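Local coordinates for probable hydrogenase nickel incorporation protein hypB (Methanocaldococcus jannaschii, PDB 2HF9) that binds GTP and probably hydrolyses it slowly, an activity thought to be needed for nickel insertion into [NiFe] hydrogenases during their maturation, at residues A[38-43]-A[138-143]; A[162-167]-A[192-197]; A[56-61]-A[209-214]. All blocks are in the same frame, centred on the assembly; numbering follows the deposited sequence.

Contact 1: residues A[38-43]-A[138-143]; sequences VVAFDF and LGTHKR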
ATOM      1  N   VAL A  38       5.902  11.597 -27.555  1.00 14.40           N
ATOM      2  CA  VAL A  38       5.132  10.801 -26.600  1.00 13.82           C
ATOM      3  C   VAL A  38       5.061  11.559 -25.283  1.00 13.43           C
ATOM      4  O   VAL A  38       6.072  12.062 -24.800  1.00 13.34           O
ATOM      5  CB  VAL A  38       5.762   9.398 -26.367  1.00 13.81           C
ATOM      6  CG1 VAL A  38       4.922   8.568 -25.392  1.00 13.76           C
ATOM      7  CG2 VAL A  38       5.929   8.656 -27.680  1.00 13.72           C
ATOM      8  N   VAL A  39       3.860  11.660 -24.721  1.00 12.76           N
ATOM      9  CA  VAL A  39       3.695  12.244 -23.396  1.00 12.34           C
ATOM     10  C   VAL A  39       3.426  11.109 -22.410  1.00 11.91           C
ATOM     11  O   VAL A  39       2.480  10.335 -22.587  1.00 11.69           O
ATOM     12  CB  VAL A  39       2.580  13.324 -23.357  1.00 12.24           C
ATOM     13  CG1 VAL A  39       2.563  14.019 -22.002  1.00 12.10           C
ATOM     14  CG2 VAL A  39       2.794  14.358 -24.466  1.00 12.48           C
ATOM     15  N   ALA A  40       4.281  11.004 -21.394  1.00 11.41           N
ATOM     16  CA  ALA A  40       4.247   9.887 -20.452  1.00 11.08           C
ATOM     17  C   ALA A  40       3.778  10.279 -19.054  1.00 10.79           C
ATOM     18  O   ALA A  40       4.128  11.346 -18.543  1.00 11.07           O
ATOM     19  CB  ALA A  40       5.606   9.213 -20.378  1.00 11.18           C
ATOM     20  N   PHE A  41       3.003   9.385 -18.444  1.00 10.16           N
ATOM     21  CA  PHE A  41       2.408   9.606 -17.130  1.00  9.80           C
ATOM     22  C   PHE A  41       2.725   8.452 -16.174  1.00  9.46           C
ATOM     23  O   PHE A  41       2.515   7.281 -16.503  1.00  9.44           O
ATOM     24  CB  PHE A  41       0.887   9.789 -17.253  1.00  9.58           C
ATOM     25  CG  PHE A  41       0.476  11.029 -18.007  1.00  9.61           C
ATOM     26  CD1 PHE A  41       0.348  11.009 -19.395  1.00  9.42           C
ATOM     27  CD2 PHE A  41       0.201  12.213 -17.328  1.00  9.23           C
ATOM     28  CE1 PHE A  41      -0.034  12.153 -20.095  1.00  9.78           C
ATOM     29  CE2 PHE A  41      -0.190  13.362 -18.022  1.00  9.71           C
ATOM     30  CZ  PHE A  41      -0.306  13.327 -19.410  1.00  9.24           C
ATOM     31  N   ASP A  42       3.229   8.800 -14.993  1.00  9.03           N
ATOM     32  CA  ASP A  42       3.540   7.838 -13.940  1.00  9.17           C
ATOM     33  C   ASP A  42       2.364   7.775 -12.952  1.00  9.36           C
ATOM     34  O   ASP A  42       2.095   8.740 -12.236  1.00  9.40           O
ATOM     35  CB  ASP A  42       4.850   8.257 -13.244  1.00  9.16           C
ATOM     36  CG  ASP A  42       5.268   7.321 -12.109  1.00  9.49           C
ATOM     37  OD1 ASP A  42       4.600   6.305 -11.841  1.00 10.47           O
ATOM     38  OD2 ASP A  42       6.295   7.614 -11.475  1.00 10.75           O
ATOM     39  N   PHE A  43       1.663   6.641 -12.945  1.00  9.32           N
ATOM     40  CA  PHE A  43       0.533   6.414 -12.048  1.00  9.55           C
ATOM     41  C   PHE A  43       0.999   5.665 -10.807  1.00 10.01           C
ATOM     42  O   PHE A  43       1.291   4.468 -10.868  1.00  9.72           O
ATOM     43  CB  PHE A  43      -0.571   5.611 -12.747  1.00  9.20           C
ATOM     44  CG  PHE A  43      -1.295   6.369 -13.822  1.00  8.32           C
ATOM     45  CD1 PHE A  43      -0.758   6.470 -15.104  1.00  7.45           C
ATOM     46  CD2 PHE A  43      -2.529   6.957 -13.563  1.00  7.98           C
ATOM     47  CE1 PHE A  43      -1.427   7.168 -16.105  1.00  8.04           C
ATOM     48  CE2 PHE A  43      -3.211   7.654 -14.559  1.00  8.42           C
ATOM     49  CZ  PHE A  43      -2.657   7.758 -15.834  1.00  8.65           C
ATOM     50  N   LEU A 138      10.812   8.175 -13.264  1.00 16.68           N
ATOM     51  CA  LEU A 138      10.809   7.154 -14.315  1.00 15.58           C
ATOM     52  C   LEU A 138      11.191   7.714 -15.686  1.00 15.18           C
ATOM     53  O   LEU A 138      11.421   6.957 -16.634  1.00 14.69           O
ATOM     54  CB  LEU A 138       9.438   6.466 -14.401  1.00 15.40           C
ATOM     55  CG  LEU A 138       8.872   5.765 -13.159  1.00 14.70           C
ATOM     56  CD1 LEU A 138       7.622   4.969 -13.518  1.00 14.52           C
ATOM     57  CD2 LEU A 138       9.894   4.858 -12.508  1.00 13.87           C
ATOM     58  N   GLY A 139      11.264   9.038 -15.780  1.00 14.52           N
ATOM     59  CA  GLY A 139      11.469   9.715 -17.057  1.00 14.14           C
ATOM     60  C   GLY A 139      10.152  10.099 -17.701  1.00 13.83           C
ATOM     61  O   GLY A 139      10.053  10.195 -18.922  1.00 14.03           O
ATOM     62  N   THR A 140       9.139  10.313 -16.866  1.00 13.48           N
ATOM     63  CA  THR A 140       7.808  10.706 -17.326  1.00 12.94           C
ATOM     64  C   THR A 140       7.674  12.226 -17.312  1.00 12.43           C
ATOM     65  O   THR A 140       8.477  12.927 -16.688  1.00 12.45           O
ATOM     66  CB  THR A 140       6.694  10.074 -16.448  1.00 12.86           C
ATOM     67  OG1 THR A 140       6.896  10.437 -15.074  1.00 13.32           O
ATOM     68  CG2 THR A 140       6.715   8.562 -16.564  1.00 12.81           C
ATOM     69  N   HIS A 141       6.661  12.729 -18.010  1.00 11.92           N
ATOM     70  CA  HIS A 141       6.352  14.155 -18.010  1.00 11.58           C
ATOM     71  C   HIS A 141       5.579  14.566 -16.762  1.00 11.64           C
ATOM     72  O   HIS A 141       5.840  15.623 -16.185  1.00 11.65           O
ATOM     73  CB  HIS A 141       5.592  14.535 -19.281  1.00 11.72           C
ATOM     74  CG  HIS A 141       6.399  14.350 -20.527  1.00 11.77           C
ATOM     75  ND1 HIS A 141       6.426  13.163 -21.226  1.00 12.04           N
ATOM     76  CD2 HIS A 141       7.241  15.189 -21.173  1.00 12.12           C
ATOM     77  CE1 HIS A 141       7.237  13.286 -22.263  1.00 13.09           C
ATOM     78  NE2 HIS A 141       7.745  14.505 -22.252  1.00 12.05           N
ATOM     79  N   LYS A 142       4.635  13.725 -16.341  1.00 11.30           N
ATOM     80  CA  LYS A 142       3.837  14.004 -15.149  1.00 10.91           C
ATOM     81  C   LYS A 142       3.696  12.799 -14.229  1.00 10.75           C
ATOM     82  O   LYS A 142       3.733  11.643 -14.664  1.00 10.47           O
ATOM     83  CB  LYS A 142       2.440  14.534 -15.515  1.00 10.81           C
ATOM     84  CG  LYS A 142       2.415  15.837 -16.302  1.00 11.11           C
ATOM     85  CD  LYS A 142       2.817  17.045 -15.465  1.00 11.36           C
ATOM     86  CE  LYS A 142       2.976  18.277 -16.346  1.00 12.64           C
ATOM     87  NZ  LYS A 142       3.499  19.435 -15.575  1.00 12.54           N
ATOM     88  N   ARG A 143       3.520  13.098 -12.948  1.00 10.70           N
ATOM     89  CA  ARG A 143       3.309  12.087 -11.934  1.00 10.71           C
ATOM     90  C   ARG A 143       1.914  12.234 -11.340  1.00 10.22           C
ATOM     91  O   ARG A 143       1.491  13.336 -10.976  1.00  9.72           O
ATOM     92  CB  ARG A 143       4.389  12.198 -10.863  1.00 11.28           C
ATOM     93  CG  ARG A 143       5.776  11.816 -11.376  1.00 12.84           C
ATOM     94  CD  ARG A 143       6.897  12.379 -10.518  1.00 16.37           C
ATOM     95  NE  ARG A 143       6.960  11.775  -9.184  1.00 18.18           N
ATOM     96  CZ  ARG A 143       7.606  10.647  -8.889  1.00 18.44           C
ATOM     97  NH1 ARG A 143       8.243   9.964  -9.833  1.00 19.00           N
ATOM     98  NH2 ARG A 143       7.599  10.189  -7.645  1.00 16.81           N
TER
HETATM   99  O   HOH W   1       8.093   9.344 -12.546  1.00 13.10           O
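His141 sets its imidazole against the backbone of Val39 and Ala40, where a backbone carbonyl of a paired strand might otherwise accept, just before the Phe41-Lys142 bridge. Its ND1 accepts the N-H of Ala40 at 3.0 Å in a nearly straight bond (174°), the donor tilted 20° from the ring plane. NE2, the other ring nitrogen, is hydrogen-bonded to Asn34 OD1 of helix 18-35, which suits ND1 as acceptor. With CG anti to the carbonyl carbon (chi1 -64°), the ring starts out beside its own backbone N, and that N donates to Ala40 O. The same oxygen also takes Lys142 N, in a longer bond of 3.3 Å nearly in line with the C=O. From here on the two chains are parallel strands: Asp42 N reaches Lys142 O at 2.9 Å.

On the face carrying Phe41, the Lys142 side chain lies alongside and points the same way, its CB 3.7 Å from Phe41 CD2; Lys142 NZ pairs with Glu224 of the helix that covers this face. The face carrying Asp42 and Arg143 has a charged pair: Asp42 OD2 and Arg143 NH1 stand 3.5 Å apart, planes close to perpendicular, no N-H aiming at the oxygen. A water knits them together, donating to Asp42 OD2, accepting from Arg143 NH1 and Leu138 N, and also bonded to Thr140 OG1, while Leu138 CD1 packs 3.6 Å from Asp42 CG. Asn126 holds Asp42 OD1, and Pro133 O holds Arg143 NH2. The buried carboxylate, hydrogen-bonded by water and the Asn126 amide, with a guanidinium nearby, is probably ionised.

Contact 2: residues A[162-167]-A[192-197]; sequences IMKTAD and KRINPD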
ATOM      1  N   ILE A 162       5.627  11.463  -0.850  1.00 14.82           N
ATOM      2  CA  ILE A 162       5.173  11.116  -2.202  1.00 14.57           C
ATOM      3  C   ILE A 162       4.200  12.159  -2.762  1.00 14.01           C
ATOM      4  O   ILE A 162       4.219  12.445  -3.961  1.00 13.64           O
ATOM      5  CB  ILE A 162       4.573   9.675  -2.293  1.00 14.39           C
ATOM      6  CG1 ILE A 162       4.514   9.203  -3.757  1.00 14.68           C
ATOM      7  CG2 ILE A 162       3.208   9.591  -1.601  1.00 14.62           C
ATOM      8  CD1 ILE A 162       4.178   7.725  -3.938  1.00 14.87           C
ATOM      9  N   MET A 163       3.372  12.728  -1.880  1.00 13.84           N
ATOM     10  CA  MET A 163       2.387  13.743  -2.263  1.00 13.80           C
ATOM     11  C   MET A 163       3.049  14.962  -2.881  1.00 13.63           C
ATOM     12  O   MET A 163       2.531  15.537  -3.835  1.00 13.86           O
ATOM     13  CB  MET A 163       1.517  14.160  -1.070  1.00 13.68           C
ATOM     14  CG  MET A 163       0.638  13.056  -0.516  1.00 14.20           C
ATOM     15  SD  MET A 163      -0.465  12.303  -1.730  1.00 15.25           S
ATOM     16  CE  MET A 163      -0.815  10.770  -0.883  1.00 14.30           C
ATOM     17  N   LYS A 164       4.209  15.336  -2.344  1.00 13.87           N
ATOM     18  CA  LYS A 164       4.982  16.468  -2.863  1.00 13.79           C
ATOM     19  C   LYS A 164       5.571  16.219  -4.249  1.00 13.51           C
ATOM     20  O   LYS A 164       5.976  17.164  -4.930  1.00 13.43           O
ATOM     21  CB  LYS A 164       6.095  16.853  -1.887  1.00 14.27           C
ATOM     22  CG  LYS A 164       5.601  17.412  -0.566  1.00 15.33           C
ATOM     23  CD  LYS A 164       6.768  17.897   0.278  1.00 18.15           C
ATOM     24  CE  LYS A 164       6.348  18.127   1.718  1.00 20.03           C
ATOM     25  NZ  LYS A 164       6.444  16.867   2.520  1.00 22.22           N
ATOM     26  N   THR A 165       5.625  14.954  -4.665  1.00 12.97           N
ATOM     27  CA  THR A 165       6.171  14.603  -5.982  1.00 12.35           C
ATOM     28  C   THR A 165       5.080  14.538  -7.056  1.00 11.93           C
ATOM     29  O   THR A 165       5.373  14.390  -8.243  1.00 12.02           O
ATOM     30  CB  THR A 165       6.979  13.272  -5.950  1.00 12.37           C
ATOM     31  OG1 THR A 165       6.083  12.154  -5.857  1.00 12.30           O
ATOM     32  CG2 THR A 165       7.946  13.249  -4.766  1.00 12.78           C
ATOM     33  N   ALA A 166       3.825  14.680  -6.635  1.00 11.42           N
ATOM     34  CA  ALA A 166       2.685  14.563  -7.540  1.00 10.93           C
ATOM     35  C   ALA A 166       2.377  15.865  -8.275  1.00 10.86           C
ATOM     36  O   ALA A 166       2.462  16.954  -7.698  1.00 10.80           O
ATOM     37  CB  ALA A 166       1.458  14.090  -6.778  1.00 10.93           C
ATOM     38  N   ASP A 167       2.026  15.732  -9.551  1.00 10.27           N
ATOM     39  CA  ASP A 167       1.495  16.831 -10.348  1.00  9.92           C
ATOM     40  C   ASP A 167      -0.032  16.811 -10.287  1.00  9.58           C
ATOM     41  O   ASP A 167      -0.691  17.852 -10.400  1.00  9.11           O
ATOM     42  CB  ASP A 167       1.967  16.704 -11.793  1.00 10.19           C
ATOM     43  CG  ASP A 167       3.479  16.793 -11.918  1.00 10.86           C
ATOM     44  OD1 ASP A 167       4.030  17.878 -11.654  1.00 11.45           O
ATOM     45  OD2 ASP A 167       4.110  15.777 -12.276  1.00 11.08           O
ATOM     46  N   LYS A 192      -4.005  19.834  -1.092  1.00 12.79           N
ATOM     47  CA  LYS A 192      -3.719  21.202  -1.532  1.00 13.26           C
ATOM     48  C   LYS A 192      -2.648  21.880  -0.667  1.00 13.32           C
ATOM     49  O   LYS A 192      -1.790  22.598  -1.183  1.00 12.88           O
ATOM     50  CB  LYS A 192      -4.990  22.042  -1.506  1.00 13.74           C
ATOM     51  CG  LYS A 192      -5.980  21.771  -2.624  1.00 14.53           C
ATOM     52  CD  LYS A 192      -7.219  22.628  -2.410  1.00 17.45           C
ATOM     53  CE  LYS A 192      -8.212  22.495  -3.544  1.00 18.85           C
ATOM     54  NZ  LYS A 192      -9.391  23.378  -3.306  1.00 21.06           N
ATOM     55  N   ARG A 193      -2.714  21.643   0.643  1.00 13.39           N
ATOM     56  CA  ARG A 193      -1.804  22.265   1.606  1.00 13.65           C
ATOM     57  C   ARG A 193      -0.403  21.665   1.519  1.00 13.46           C
ATOM     58  O   ARG A 193       0.588  22.386   1.569  1.00 13.32           O
ATOM     59  CB  ARG A 193      -2.356  22.136   3.032  1.00 13.76           C
ATOM     60  CG  ARG A 193      -1.435  22.676   4.134  1.00 14.32           C
ATOM     61  CD  ARG A 193      -2.022  22.471   5.532  1.00 14.47           C
ATOM     62  NE  ARG A 193      -2.173  21.059   5.887  1.00 15.33           N
ATOM     63  CZ  ARG A 193      -3.333  20.408   5.922  1.00 14.92           C
ATOM     64  NH1 ARG A 193      -4.468  21.026   5.613  1.00 15.43           N
ATOM     65  NH2 ARG A 193      -3.360  19.130   6.263  1.00 15.42           N
ATOM     66  N   ILE A 194      -0.331  20.346   1.385  1.00 13.46           N
ATOM     67  CA  ILE A 194       0.951  19.643   1.324  1.00 13.54           C
ATOM     68  C   ILE A 194       1.652  19.866  -0.020  1.00 13.43           C
ATOM     69  O   ILE A 194       2.875  20.005  -0.071  1.00 13.58           O
ATOM     70  CB  ILE A 194       0.781  18.142   1.671  1.00 13.69           C
ATOM     71  CG1 ILE A 194       0.406  18.000   3.152  1.00 14.30           C
ATOM     72  CG2 ILE A 194       2.056  17.352   1.373  1.00 13.99           C
ATOM     73  CD1 ILE A 194      -0.190  16.652   3.542  1.00 14.82           C
ATOM     74  N   ASN A 195       0.866  19.924  -1.094  1.00 13.26           N
ATOM     75  CA  ASN A 195       1.383  20.226  -2.427  1.00 13.33           C
ATOM     76  C   ASN A 195       0.543  21.299  -3.133  1.00 13.23           C
ATOM     77  O   ASN A 195      -0.338  20.975  -3.938  1.00 12.67           O
ATOM     78  CB  ASN A 195       1.481  18.950  -3.283  1.00 13.44           C
ATOM     79  CG  ASN A 195       2.293  19.159  -4.553  1.00 13.94           C
ATOM     80  OD1 ASN A 195       2.565  20.294  -4.954  1.00 14.64           O
ATOM     81  ND2 ASN A 195       2.682  18.063  -5.194  1.00 14.52           N
ATOM     82  N   PRO A 196       0.814  22.588  -2.826  1.00 13.33           N
ATOM     83  CA  PRO A 196       0.089  23.722  -3.404  1.00 13.75           C
ATOM     84  C   PRO A 196       0.155  23.815  -4.927  1.00 14.00           C
ATOM     85  O   PRO A 196      -0.700  24.459  -5.532  1.00 14.19           O
ATOM     86  CB  PRO A 196       0.783  24.939  -2.776  1.00 13.71           C
ATOM     87  CG  PRO A 196       1.388  24.433  -1.529  1.00 13.48           C
ATOM     88  CD  PRO A 196       1.835  23.038  -1.864  1.00 13.35           C
ATOM     89  N   ASP A 197       1.158  23.179  -5.533  1.00 14.28           N
ATOM     90  CA  ASP A 197       1.356  23.239  -6.983  1.00 14.68           C
ATOM     91  C   ASP A 197       0.593  22.157  -7.752  1.00 14.21           C
ATOM     92  O   ASP A 197       0.400  22.275  -8.963  1.00 14.52           O
ATOM     93  CB  ASP A 197       2.852  23.180  -7.330  1.00 15.23           C
ATOM     94  CG  ASP A 197       3.622  24.398  -6.833  1.00 17.39           C
ATOM     95  OD1 ASP A 197       3.012  25.472  -6.631  1.00 19.70           O
ATOM     96  OD2 ASP A 197       4.848  24.275  -6.640  1.00 20.75           O
TER
HETATM   97  O   HOH W   2       0.365  20.143 -11.453  1.00 13.28           O
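Asn195 carries the polar side of this contact, bringing its amide up to the Met163-Ala166 turn. CG lies anti to the backbone N (chi1 -167°), and ND2 at the end of the side chain donates to Met163 O at 2.9 Å, in the carbonyl plane and on a lone pair. Ala166 O is also close, 2.7 Å from the same ND2. Met163 O serves twice, for it also accepts Ala166 N at 3.2 Å and so closes the type I beta turn from Met163 to Ala166. Within its own segment Asn195 OD1 takes the N-H of Asp197, an Asx turn that ties down the other end of the amide. A water joins the backbones farther along, donating to Asp167 O and, at 3.3 Å, to Asp197 O.

The apolar part is small. Ile194 CG2 touches two neighbours, 4.1 Å from Met163 CB and 4.0 Å from Lys164 CG; the lysine side chain crosses the isoleucine at about a right angle. Ile156 also touches Met163 and Ile194, adding to the same patch.

Both segments lead from a helix into a strand, 168-172 on one side and 199-202 on the other, which are neighbours in the parallel sheet. An asparagine just past one helix thus fastens the Met163-Ala166 turn, in paired helix-to-strand connections of the alpha/beta P-loop NTPase fold.

Contact 3: residues A[56-61]-A[209-214]; sequences EKLIDN and EGFDKV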
ATOM      1  N   GLU A  56      -7.747   2.271 -17.473  1.00  9.19           N
ATOM      2  CA  GLU A  56      -8.756   1.663 -18.350  1.00 10.10           C
ATOM      3  C   GLU A  56      -9.739   2.704 -18.873  1.00  9.76           C
ATOM      4  O   GLU A  56      -9.984   2.779 -20.077  1.00  9.63           O
ATOM      5  CB  GLU A  56      -9.524   0.557 -17.621  1.00 10.06           C
ATOM      6  CG  GLU A  56      -8.732  -0.717 -17.394  1.00 11.40           C
ATOM      7  CD  GLU A  56      -9.557  -1.798 -16.726  1.00 12.15           C
ATOM      8  OE1 GLU A  56      -9.801  -2.834 -17.368  1.00 16.55           O
ATOM      9  OE2 GLU A  56      -9.979  -1.609 -15.571  1.00 15.60           O
ATOM     10  N   LYS A  57     -10.287   3.509 -17.964  1.00  9.56           N
ATOM     11  CA  LYS A  57     -11.220   4.573 -18.331  1.00  9.83           C
ATOM     12  C   LYS A  57     -10.569   5.622 -19.227  1.00  9.69           C
ATOM     13  O   LYS A  57     -11.187   6.093 -20.185  1.00  9.72           O
ATOM     14  CB  LYS A  57     -11.832   5.232 -17.083  1.00  9.85           C
ATOM     15  CG  LYS A  57     -12.753   4.324 -16.264  1.00 10.82           C
ATOM     16  CD  LYS A  57     -14.009   3.949 -17.028  1.00 13.52           C
ATOM     17  CE  LYS A  57     -14.979   3.163 -16.163  1.00 15.04           C
ATOM     18  NZ  LYS A  57     -16.194   2.800 -16.954  1.00 16.47           N
ATOM     19  N   LEU A  58      -9.323   5.986 -18.918  1.00  9.53           N
ATOM     20  CA  LEU A  58      -8.575   6.930 -19.750  1.00  9.58           C
ATOM     21  C   LEU A  58      -8.330   6.413 -21.169  1.00  9.81           C
ATOM     22  O   LEU A  58      -8.512   7.158 -22.139  1.00  9.56           O
ATOM     23  CB  LEU A  58      -7.257   7.336 -19.085  1.00  9.75           C
ATOM     24  CG  LEU A  58      -7.362   8.249 -17.856  1.00  9.19           C
ATOM     25  CD1 LEU A  58      -5.996   8.400 -17.205  1.00  9.25           C
ATOM     26  CD2 LEU A  58      -7.938   9.615 -18.210  1.00  8.61           C
ATOM     27  N   ILE A  59      -7.923   5.149 -21.287  1.00  9.87           N
ATOM     28  CA  ILE A  59      -7.777   4.499 -22.597  1.00 10.33           C
ATOM     29  C   ILE A  59      -9.077   4.595 -23.404  1.00 10.78           C
ATOM     30  O   ILE A  59      -9.080   5.116 -24.522  1.00 10.66           O
ATOM     31  CB  ILE A  59      -7.334   3.017 -22.475  1.00 10.07           C
ATOM     32  CG1 ILE A  59      -5.915   2.925 -21.905  1.00  9.74           C
ATOM     33  CG2 ILE A  59      -7.393   2.310 -23.844  1.00 10.55           C
ATOM     34  CD1 ILE A  59      -5.567   1.554 -21.332  1.00  9.55           C
ATOM     35  N   ASP A  60     -10.174   4.108 -22.825  1.00 11.39           N
ATOM     36  CA  ASP A  60     -11.488   4.122 -23.483  1.00 12.17           C
ATOM     37  C   ASP A  60     -11.871   5.496 -24.021  1.00 12.43           C
ATOM     38  O   ASP A  60     -12.434   5.613 -25.111  1.00 12.17           O
ATOM     39  CB  ASP A  60     -12.580   3.656 -22.515  1.00 12.63           C
ATOM     40  CG  ASP A  60     -12.513   2.175 -22.218  1.00 13.82           C
ATOM     41  OD1 ASP A  60     -11.681   1.477 -22.826  1.00 15.99           O
ATOM     42  OD2 ASP A  60     -13.301   1.707 -21.368  1.00 16.38           O
ATOM     43  N   ASN A  61     -11.562   6.533 -23.251  1.00 12.58           N
ATOM     44  CA  ASN A  61     -12.055   7.866 -23.561  1.00 13.02           C
ATOM     45  C   ASN A  61     -11.090   8.744 -24.356  1.00 13.19           C
ATOM     46  O   ASN A  61     -11.476   9.804 -24.845  1.00 13.52           O
ATOM     47  CB  ASN A  61     -12.575   8.543 -22.285  1.00 13.09           C
ATOM     48  CG  ASN A  61     -13.857   7.891 -21.776  1.00 12.96           C
ATOM     49  OD1 ASN A  61     -14.924   8.059 -22.372  1.00 12.03           O
ATOM     50  ND2 ASN A  61     -13.750   7.116 -20.694  1.00 12.28           N
ATOM     51  N   GLU A 209     -18.034  10.678 -11.498  1.00  9.39           N
ATOM     52  CA  GLU A 209     -17.924  12.070 -11.065  1.00  9.59           C
ATOM     53  C   GLU A 209     -16.454  12.441 -10.857  1.00  9.42           C
ATOM     54  O   GLU A 209     -15.716  11.730 -10.170  1.00  8.87           O
ATOM     55  CB  GLU A 209     -18.724  12.329  -9.785  1.00  9.91           C
ATOM     56  CG  GLU A 209     -18.725  13.808  -9.392  1.00 10.38           C
ATOM     57  CD  GLU A 209     -19.427  14.110  -8.079  1.00 10.89           C
ATOM     58  OE1 GLU A 209     -20.009  13.199  -7.462  1.00 12.64           O
ATOM     59  OE2 GLU A 209     -19.385  15.284  -7.662  1.00 14.08           O
ATOM     60  N   GLY A 210     -16.044  13.552 -11.465  1.00  9.20           N
ATOM     61  CA  GLY A 210     -14.670  14.028 -11.374  1.00  9.26           C
ATOM     62  C   GLY A 210     -13.773  13.569 -12.513  1.00  9.20           C
ATOM     63  O   GLY A 210     -12.659  14.077 -12.669  1.00  8.81           O
ATOM     64  N   PHE A 211     -14.245  12.613 -13.311  1.00  9.09           N
ATOM     65  CA  PHE A 211     -13.440  12.085 -14.418  1.00  9.48           C
ATOM     66  C   PHE A 211     -13.066  13.172 -15.430  1.00  9.73           C
ATOM     67  O   PHE A 211     -11.948  13.179 -15.947  1.00  9.31           O
ATOM     68  CB  PHE A 211     -14.128  10.900 -15.110  1.00  9.33           C
ATOM     69  CG  PHE A 211     -13.243  10.171 -16.093  1.00  9.86           C
ATOM     70  CD1 PHE A 211     -12.089   9.513 -15.661  1.00 10.25           C
ATOM     71  CD2 PHE A 211     -13.555  10.147 -17.451  1.00 10.19           C
ATOM     72  CE1 PHE A 211     -11.264   8.839 -16.566  1.00 10.75           C
ATOM     73  CE2 PHE A 211     -12.742   9.472 -18.359  1.00 10.38           C
ATOM     74  CZ  PHE A 211     -11.589   8.822 -17.915  1.00 10.29           C
ATOM     75  N   ASP A 212     -14.003  14.088 -15.686  1.00 10.14           N
ATOM     76  CA  ASP A 212     -13.777  15.243 -16.565  1.00 10.83           C
ATOM     77  C   ASP A 212     -12.508  16.017 -16.176  1.00 10.79           C
ATOM     78  O   ASP A 212     -11.756  16.454 -17.044  1.00 10.67           O
ATOM     79  CB  ASP A 212     -15.007  16.171 -16.556  1.00 11.05           C
ATOM     80  CG  ASP A 212     -14.861  17.366 -17.494  1.00 12.52           C
ATOM     81  OD1 ASP A 212     -14.571  17.161 -18.690  1.00 14.39           O
ATOM     82  OD2 ASP A 212     -15.050  18.513 -17.034  1.00 14.17           O
ATOM     83  N   LYS A 213     -12.276  16.164 -14.871  1.00 11.09           N
ATOM     84  CA  LYS A 213     -11.097  16.867 -14.357  1.00 11.61           C
ATOM     85  C   LYS A 213      -9.791  16.092 -14.564  1.00 11.56           C
ATOM     86  O   LYS A 213      -8.731  16.700 -14.722  1.00 11.35           O
ATOM     87  CB  LYS A 213     -11.274  17.227 -12.874  1.00 11.91           C
ATOM     88  CG  LYS A 213     -12.528  18.052 -12.550  1.00 13.46           C
ATOM     89  CD  LYS A 213     -12.598  19.363 -13.335  1.00 16.49           C
ATOM     90  CE  LYS A 213     -11.705  20.442 -12.736  1.00 17.62           C
ATOM     91  NZ  LYS A 213     -11.774  21.710 -13.534  1.00 19.15           N
ATOM     92  N   VAL A 214      -9.861  14.760 -14.556  1.00 11.52           N
ATOM     93  CA  VAL A 214      -8.672  13.946 -14.850  1.00 11.38           C
ATOM     94  C   VAL A 214      -8.326  14.072 -16.337  1.00 11.46           C
ATOM     95  O   VAL A 214      -7.170  14.301 -16.691  1.00 11.29           O
ATOM     96  CB  VAL A 214      -8.836  12.453 -14.448  1.00 11.44           C
ATOM     97  CG1 VAL A 214      -7.520  11.686 -14.666  1.00 11.22           C
ATOM     98  CG2 VAL A 214      -9.286  12.324 -12.989  1.00 11.15           C
TER
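Lys57 O is gripped by two donors of one residue: Asn61 N, at 3.1 Å in the helix pattern, and Asn61 ND2, at 2.8 Å. They come from opposite faces of the carbonyl plane, ND2 tilted 29° from it, and this folds the Asn61 amide back over its own helix turn. Against that turn lies the ring of Phe211, whose chi1 of -170° sets CG anti to the backbone N. Its CZ is 3.6 Å from Lys57 O, and CE1 packs on Lys57 CB. On the Asn61 side, CE2 is 3.5 Å from ND2, with the amide and ring planes 61° apart.

Two helices of the same face of the sheet meet here: 51-62, whose start belongs to the P-loop of this GTPase fold, and 211-224, the last helix of the chain, with Gly210 at its N-cap. Leu58 packs beside the ring, its CD2 3.7 Å from Phe211 CZ and 4.1 Å from Val214 CG1. Leu215 and Ile218 of helix 211-224 also touch Leu58, while Val214 rests on Val201 of strand 199-202.

How the contacts relate
Contact 1 is nearest the centre of the chain; contact 3 is buried but farther out; contact 2 is only partly buried. Their chemistry follows place: backbone pairing between central strands in contact 1, one side-chain amide fastening loop ends in contact 2, and mainly apolar packing between helices in contact 3. Contact 1 touches both others. Arg143 gives its backbone N to Asp167 OD2 and its NH2 to Thr165 OG1, probable hydrogen bonds that tie strand 142-148 to contact 2. Toward contact 3, Phe43 CZ packs on Leu58 CD1, and helix 211-224, a partner there, also covers the Phe41 face of contact 1. Contacts 2 and 3 stay about 9 Å apart at their nearest atoms.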